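Local coordinates for 2L protein (Yaba-like disease virus, PDB 3IT8) that binds tumour necrosis factor of the host and blocks its action, using an MHC class I-like platform joined to an immunoglobulin-like domain, at residues D[237-242]-D[248-253]; D[100-105]-D[228-233]. One frame throughout, in Å; residues are numbered along the deposited sequence.

Both contacts involve the long irregular connection between strand 213-218 and strand 254-255 of the immunoglobulin-like domain, and their centres lie 18 Å apart. Along the chain they come in series: interaction 2 closes when the early part of that connection, 228-233, meets the tight turn leading into strand 103-112 of the eight-stranded sheet, and interaction 1 then opens at 237-242 and closes at 248-253, within the same connection. Apart from this adjacency in sequence the two do not touch. Interaction 2 thus joins the MHC-like platform to the immunoglobulin-like domain, whereas interaction 1 shapes the connection itself beside the platform, just before the chain re-enters the strands.

Interaction 1 of 2, residues D[237-242]-D[248-253]; sequences WGRKSN and PGFPWN
The long connection that leaves strand 213-218 of the immunoglobulin-like domain doubles back on itself where Arg239 and Ser241 lie against Phe250 and Pro251. Neither segment is regular in backbone; the closest pair of CA atoms, Ser241 and Phe250, is 7.1 Å apart, and most of the contact is made by side chains. The buried Phe250 ring is its centre. Arg239 CB comes to the ring edge near its plane, 3.9 Å from Phe250 CZ, while Ser241 CB approaches obliquely, 3.8 Å from Phe250 CE1. Arg239 sets off with CG anti to the carbonyl carbon (chi1 -59°) and then bends at both chi2 and chi3, which folds the guanidinium back so that one of its faces lies against the CZ/CE2 rim of the phenyl ring, Phe250 CE2 sitting 4.2 Å above the guanidinium plane, over its centre. Arg239 NH2 also lies 3.4 Å from Pro251 O and makes a weak, long ion pair with Asp267 of strand 263-271. Ser241 OG, anti to its own N (chi1 177°), lies 3.5 Å from Pro251 CD and is hydrogen-bonded to Tyr243 N, which would fix its rotation. Within 248-253, Pro251 CD rests on one face of the Phe250 ring, and Phe250 in turn puts CD2 over a face of the Trp252 indole, whose other neighbours include Ile213 and Thr214. With Pro248 touching Tyr107 and Tyr109 of the platform, the arrangement is that of a loop closed on an aromatic side chain, an extended inter-strand excursion of an immunoglobulin-like domain lying alongside the MHC-like sheet.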
loop_
_atom_site.group_PDB
_atom_site.type_symbol
_atom_site.label_atom_id
_atom_site.label_comp_id
_atom_site.label_asym_id
_atom_site.label_seq_id
_atom_site.Cartn_x
_atom_site.Cartn_y
_atom_site.Cartn_z
ATOM N N TRP D 237 25.001 -8.106 27.773
ATOM C CA TRP D 237 26.067 -8.873 28.433
ATOM C C TRP D 237 26.434 -10.132 27.647
ATOM O O TRP D 237 26.131 -11.241 28.089
ATOM C CB TRP D 237 25.613 -9.310 29.833
ATOM C CG TRP D 237 26.047 -8.436 30.964
ATOM C CD1 TRP D 237 25.654 -8.540 32.269
ATOM C CD2 TRP D 237 26.984 -7.348 30.912
ATOM N NE1 TRP D 237 26.283 -7.588 33.032
ATOM C CE2 TRP D 237 27.105 -6.842 32.226
ATOM C CE3 TRP D 237 27.734 -6.751 29.883
ATOM C CZ2 TRP D 237 27.948 -5.765 32.540
ATOM C CZ3 TRP D 237 28.571 -5.683 30.196
ATOM C CH2 TRP D 237 28.671 -5.201 31.515
ATOM N N GLY D 238 27.083 -9.974 26.498
ATOM C CA GLY D 238 27.450 -11.134 25.701
ATOM C C GLY D 238 28.418 -12.084 26.388
ATOM O O GLY D 238 29.156 -11.678 27.286
ATOM N N ARG D 239 28.401 -13.354 25.979
ATOM C CA ARG D 239 29.295 -14.367 26.540
ATOM C C ARG D 239 30.532 -14.378 25.647
ATOM O O ARG D 239 30.533 -13.753 24.589
ATOM C CB ARG D 239 28.611 -15.742 26.534
ATOM C CG ARG D 239 27.303 -15.800 27.336
ATOM C CD ARG D 239 27.486 -16.345 28.766
ATOM N NE ARG D 239 27.292 -17.798 28.858
ATOM C CZ ARG D 239 28.177 -18.717 28.460
ATOM N NH1 ARG D 239 29.344 -18.354 27.938
ATOM N NH2 ARG D 239 27.886 -20.010 28.576
ATOM N N LYS D 240 31.590 -15.064 26.064
ATOM C CA LYS D 240 32.806 -15.116 25.251
ATOM C C LYS D 240 33.038 -16.523 24.703
ATOM O O LYS D 240 33.268 -17.463 25.464
ATOM C CB LYS D 240 34.026 -14.681 26.071
ATOM C CG LYS D 240 35.321 -14.700 25.281
ATOM C CD LYS D 240 36.533 -14.511 26.173
ATOM C CE LYS D 240 37.824 -14.703 25.381
ATOM N NZ LYS D 240 39.038 -14.697 26.250
ATOM N N SER D 241 32.976 -16.659 23.381
ATOM C CA SER D 241 33.169 -17.952 22.729
ATOM C C SER D 241 33.434 -17.742 21.252
ATOM O O SER D 241 33.063 -16.714 20.709
ATOM C CB SER D 241 31.922 -18.830 22.907
ATOM O OG SER D 241 32.057 -20.064 22.228
ATOM N N ASN D 242 34.088 -18.701 20.606
ATOM C CA ASN D 242 34.356 -18.581 19.176
ATOM C C ASN D 242 33.073 -18.843 18.405
ATOM O O ASN D 242 32.950 -18.498 17.230
ATOM C CB ASN D 242 35.421 -19.574 18.743
ATOM C CG ASN D 242 36.776 -19.206 19.251
ATOM O OD1 ASN D 242 37.204 -18.063 19.108
ATOM N ND2 ASN D 242 37.474 -20.172 19.843
ATOM N N PRO D 248 25.455 -25.100 17.017
ATOM C CA PRO D 248 25.620 -26.202 17.972
ATOM C C PRO D 248 26.928 -26.161 18.763
ATOM O O PRO D 248 27.023 -26.739 19.851
ATOM C CB PRO D 248 25.467 -27.458 17.102
ATOM C CG PRO D 248 25.726 -26.988 15.711
ATOM C CD PRO D 248 25.113 -25.608 15.679
ATOM N N GLY D 249 27.918 -25.442 18.248
ATOM C CA GLY D 249 29.190 -25.354 18.938
ATOM C C GLY D 249 29.217 -24.486 20.188
ATOM O O GLY D 249 30.208 -24.490 20.917
ATOM N N PHE D 250 28.148 -23.738 20.449
ATOM C CA PHE D 250 28.115 -22.880 21.622
ATOM C C PHE D 250 28.031 -23.716 22.898
ATOM O O PHE D 250 27.172 -24.594 23.019
ATOM C CB PHE D 250 26.927 -21.932 21.556
ATOM C CG PHE D 250 27.094 -20.725 22.407
ATOM C CD1 PHE D 250 27.941 -19.696 22.012
ATOM C CD2 PHE D 250 26.465 -20.637 23.638
ATOM C CE1 PHE D 250 28.161 -18.595 22.835
ATOM C CE2 PHE D 250 26.680 -19.538 24.470
ATOM C CZ PHE D 250 27.532 -18.517 24.063
ATOM N N PRO D 251 28.914 -23.442 23.874
ATOM C CA PRO D 251 28.998 -24.135 25.166
ATOM C C PRO D 251 27.822 -23.874 26.098
ATOM O O PRO D 251 27.753 -22.824 26.734
ATOM C CB PRO D 251 30.290 -23.595 25.778
ATOM C CG PRO D 251 31.022 -23.002 24.626
ATOM C CD PRO D 251 29.941 -22.396 23.793
ATOM N N TRP D 252 26.892 -24.814 26.174
ATOM C CA TRP D 252 25.757 -24.674 27.074
ATOM C C TRP D 252 25.875 -25.860 28.018
ATOM O O TRP D 252 26.045 -26.993 27.573
ATOM C CB TRP D 252 24.420 -24.746 26.320
ATOM C CG TRP D 252 24.050 -23.516 25.535
ATOM C CD1 TRP D 252 23.845 -23.443 24.195
ATOM C CD2 TRP D 252 23.807 -22.198 26.047
ATOM N NE1 TRP D 252 23.489 -22.172 23.833
ATOM C CE2 TRP D 252 23.457 -21.383 24.950
ATOM C CE3 TRP D 252 23.853 -21.625 27.326
ATOM C CZ2 TRP D 252 23.152 -20.022 25.087
ATOM C CZ3 TRP D 252 23.551 -20.263 27.462
ATOM C CH2 TRP D 252 23.205 -19.481 26.347
ATOM N N ASN D 253 25.795 -25.610 29.318
ATOM C CA ASN D 253 25.898 -26.699 30.271
ATOM C C ASN D 253 24.573 -27.456 30.329
ATOM O O ASN D 253 23.778 -27.301 31.268
ATOM C CB ASN D 253 26.269 -26.150 31.639
ATOM C CG ASN D 253 26.918 -27.184 32.511
ATOM O OD1 ASN D 253 26.276 -28.130 32.968
ATOM N ND2 ASN D 253 28.206 -27.021 32.743
#

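Interaction 2 of 2, residues D[100-105]-D[228-233]; sequences TGLLFG and YVNGRY
A type II' beta turn from Thr100 to Leu103 brings Leu102 up to Asn230, their CA atoms 7.4 Å apart, in an irregular segment bent by its own backbone hydrogen bond from Arg232 N to Val229 O (3.0 Å). In the turn Gly101 takes the positive phi of the second position (63°), and the bond from Leu103 N to Thr100 O is weak. No hydrogen bond crosses between the segments. The contact is carried by the Leu102 side chain, whose two methyl groups divide the work. Leu102 CD1 meets the Tyr228 ring at its edge, near the ring plane, 4.0 Å from Tyr228 CD2, and lies equally far from Asn230 CG; Leu102 CD2 packs against the carboxamide end of the same asparagine, 3.7 Å from Asn230 ND2. Leu102 and Tyr228 slide past each other in opposite directions, the leucine meeting the ring at Tyr228 CD2. Asn230, with CG anti to N (chi1 -154°), carries its carboxamide to the leucine methyls, the two side chains crossing at a slant. The tyrosine ring is held from elsewhere as well, stacked with Tyr234 and edge-to-face with Phe284 of strand 279-284. Leu102 packs on a basic side chain, and Asn230 on a polar one, of the chain of another protein, so this junction borders an intermolecular interface. The arrangement is that of a beta hairpin with a two-residue type II' turn, linking strands 90-100 and 103-112 of the MHC-like platform, whose apolar tip sits against a loop of the immunoglobulin-like domain.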
loop_
_atom_site.group_PDB
_atom_site.type_symbol
_atom_site.label_atom_id
_atom_site.label_comp_id
_atom_site.label_asym_id
_atom_site.label_seq_id
_atom_site.Cartn_x
_atom_site.Cartn_y
_atom_site.Cartn_z
ATOM N N THR D 100 14.192 -21.268 18.639
ATOM C CA THR D 100 14.223 -21.447 20.092
ATOM C C THR D 100 13.390 -20.338 20.734
ATOM O O THR D 100 13.892 -19.240 20.965
ATOM C CB THR D 100 15.665 -21.337 20.608
ATOM O OG1 THR D 100 16.494 -22.251 19.880
ATOM C CG2 THR D 100 15.740 -21.665 22.086
ATOM N N GLY D 101 12.123 -20.617 21.027
ATOM C CA GLY D 101 11.280 -19.582 21.596
ATOM C C GLY D 101 11.142 -18.451 20.587
ATOM O O GLY D 101 10.835 -18.691 19.415
ATOM N N LEU D 102 11.380 -17.222 21.029
ATOM C CA LEU D 102 11.291 -16.072 20.145
ATOM C C LEU D 102 12.495 -15.972 19.220
ATOM O O LEU D 102 12.379 -15.451 18.112
ATOM C CB LEU D 102 11.207 -14.775 20.947
ATOM C CG LEU D 102 9.937 -14.466 21.726
ATOM C CD1 LEU D 102 10.056 -13.049 22.268
ATOM C CD2 LEU D 102 8.711 -14.609 20.826
ATOM N N LEU D 103 13.646 -16.453 19.683
ATOM C CA LEU D 103 14.863 -16.394 18.888
ATOM C C LEU D 103 14.822 -17.338 17.689
ATOM O O LEU D 103 14.171 -18.387 17.729
ATOM C CB LEU D 103 16.076 -16.732 19.749
ATOM C CG LEU D 103 16.204 -15.945 21.051
ATOM C CD1 LEU D 103 17.515 -16.330 21.740
ATOM C CD2 LEU D 103 16.165 -14.452 20.773
ATOM N N PHE D 104 15.510 -16.954 16.616
ATOM C CA PHE D 104 15.569 -17.784 15.427
ATOM C C PHE D 104 16.746 -17.365 14.564
ATOM O O PHE D 104 17.082 -16.186 14.506
ATOM C CB PHE D 104 14.255 -17.679 14.649
ATOM C CG PHE D 104 13.985 -16.313 14.079
ATOM C CD1 PHE D 104 14.323 -16.015 12.771
ATOM C CD2 PHE D 104 13.378 -15.321 14.849
ATOM C CE1 PHE D 104 14.058 -14.756 12.237
ATOM C CE2 PHE D 104 13.113 -14.055 14.312
ATOM C CZ PHE D 104 13.454 -13.780 13.012
ATOM N N GLY D 105 17.379 -18.332 13.910
ATOM C CA GLY D 105 18.512 -18.024 13.055
ATOM C C GLY D 105 19.027 -19.250 12.326
ATOM O O GLY D 105 18.474 -20.342 12.474
ATOM N N TYR D 228 9.821 -9.664 28.572
ATOM C CA TYR D 228 10.712 -9.410 27.447
ATOM C C TYR D 228 9.816 -9.060 26.247
ATOM O O TYR D 228 9.081 -9.914 25.758
ATOM C CB TYR D 228 11.524 -10.667 27.148
ATOM C CG TYR D 228 12.561 -10.486 26.080
ATOM C CD1 TYR D 228 13.827 -9.995 26.393
ATOM C CD2 TYR D 228 12.278 -10.802 24.747
ATOM C CE1 TYR D 228 14.803 -9.824 25.395
ATOM C CE2 TYR D 228 13.234 -10.633 23.745
ATOM C CZ TYR D 228 14.497 -10.148 24.073
ATOM O OH TYR D 228 15.459 -10.012 23.095
ATOM N N VAL D 229 9.858 -7.808 25.796
ATOM C CA VAL D 229 9.033 -7.381 24.668
ATOM C C VAL D 229 9.700 -7.754 23.343
ATOM O O VAL D 229 10.823 -7.319 23.055
ATOM C CB VAL D 229 8.797 -5.864 24.712
ATOM C CG1 VAL D 229 7.868 -5.450 23.590
ATOM C CG2 VAL D 229 8.214 -5.482 26.055
ATOM N N ASN D 230 8.988 -8.535 22.535
ATOM C CA ASN D 230 9.514 -9.018 21.271
ATOM C C ASN D 230 10.413 -8.075 20.484
ATOM O O ASN D 230 11.648 -8.204 20.510
ATOM C CB ASN D 230 8.389 -9.479 20.363
ATOM C CG ASN D 230 8.853 -10.536 19.356
ATOM O OD1 ASN D 230 10.004 -10.530 18.897
ATOM N ND2 ASN D 230 7.950 -11.437 18.999
ATOM N N GLY D 231 9.816 -7.126 19.778
ATOM C CA GLY D 231 10.651 -6.243 18.978
ATOM C C GLY D 231 11.516 -5.211 19.692
ATOM O O GLY D 231 12.190 -4.416 19.036
ATOM N N ARG D 232 11.521 -5.207 21.018
ATOM C CA ARG D 232 12.297 -4.215 21.750
ATOM C C ARG D 232 13.783 -4.481 21.800
ATOM O O ARG D 232 14.203 -5.635 21.812
ATOM C CB ARG D 232 11.754 -4.097 23.162
ATOM C CG ARG D 232 12.357 -2.968 23.965
ATOM C CD ARG D 232 11.507 -2.718 25.189
ATOM N NE ARG D 232 10.148 -2.371 24.800
ATOM C CZ ARG D 232 9.130 -2.255 25.646
ATOM N NH1 ARG D 232 9.314 -2.466 26.937
ATOM N NH2 ARG D 232 7.924 -1.919 25.206
ATOM N N TYR D 233 14.577 -3.414 21.825
ATOM C CA TYR D 233 16.026 -3.548 21.889
ATOM C C TYR D 233 16.504 -3.725 23.337
ATOM O O TYR D 233 15.949 -3.106 24.244
ATOM C CB TYR D 233 16.699 -2.316 21.292
ATOM C CG TYR D 233 18.187 -2.314 21.513
ATOM C CD1 TYR D 233 19.024 -3.152 20.777
ATOM C CD2 TYR D 233 18.753 -1.532 22.511
ATOM C CE1 TYR D 233 20.387 -3.213 21.033
ATOM C CE2 TYR D 233 20.112 -1.584 22.783
ATOM C CZ TYR D 233 20.924 -2.423 22.043
ATOM O OH TYR D 233 22.275 -2.471 22.323
#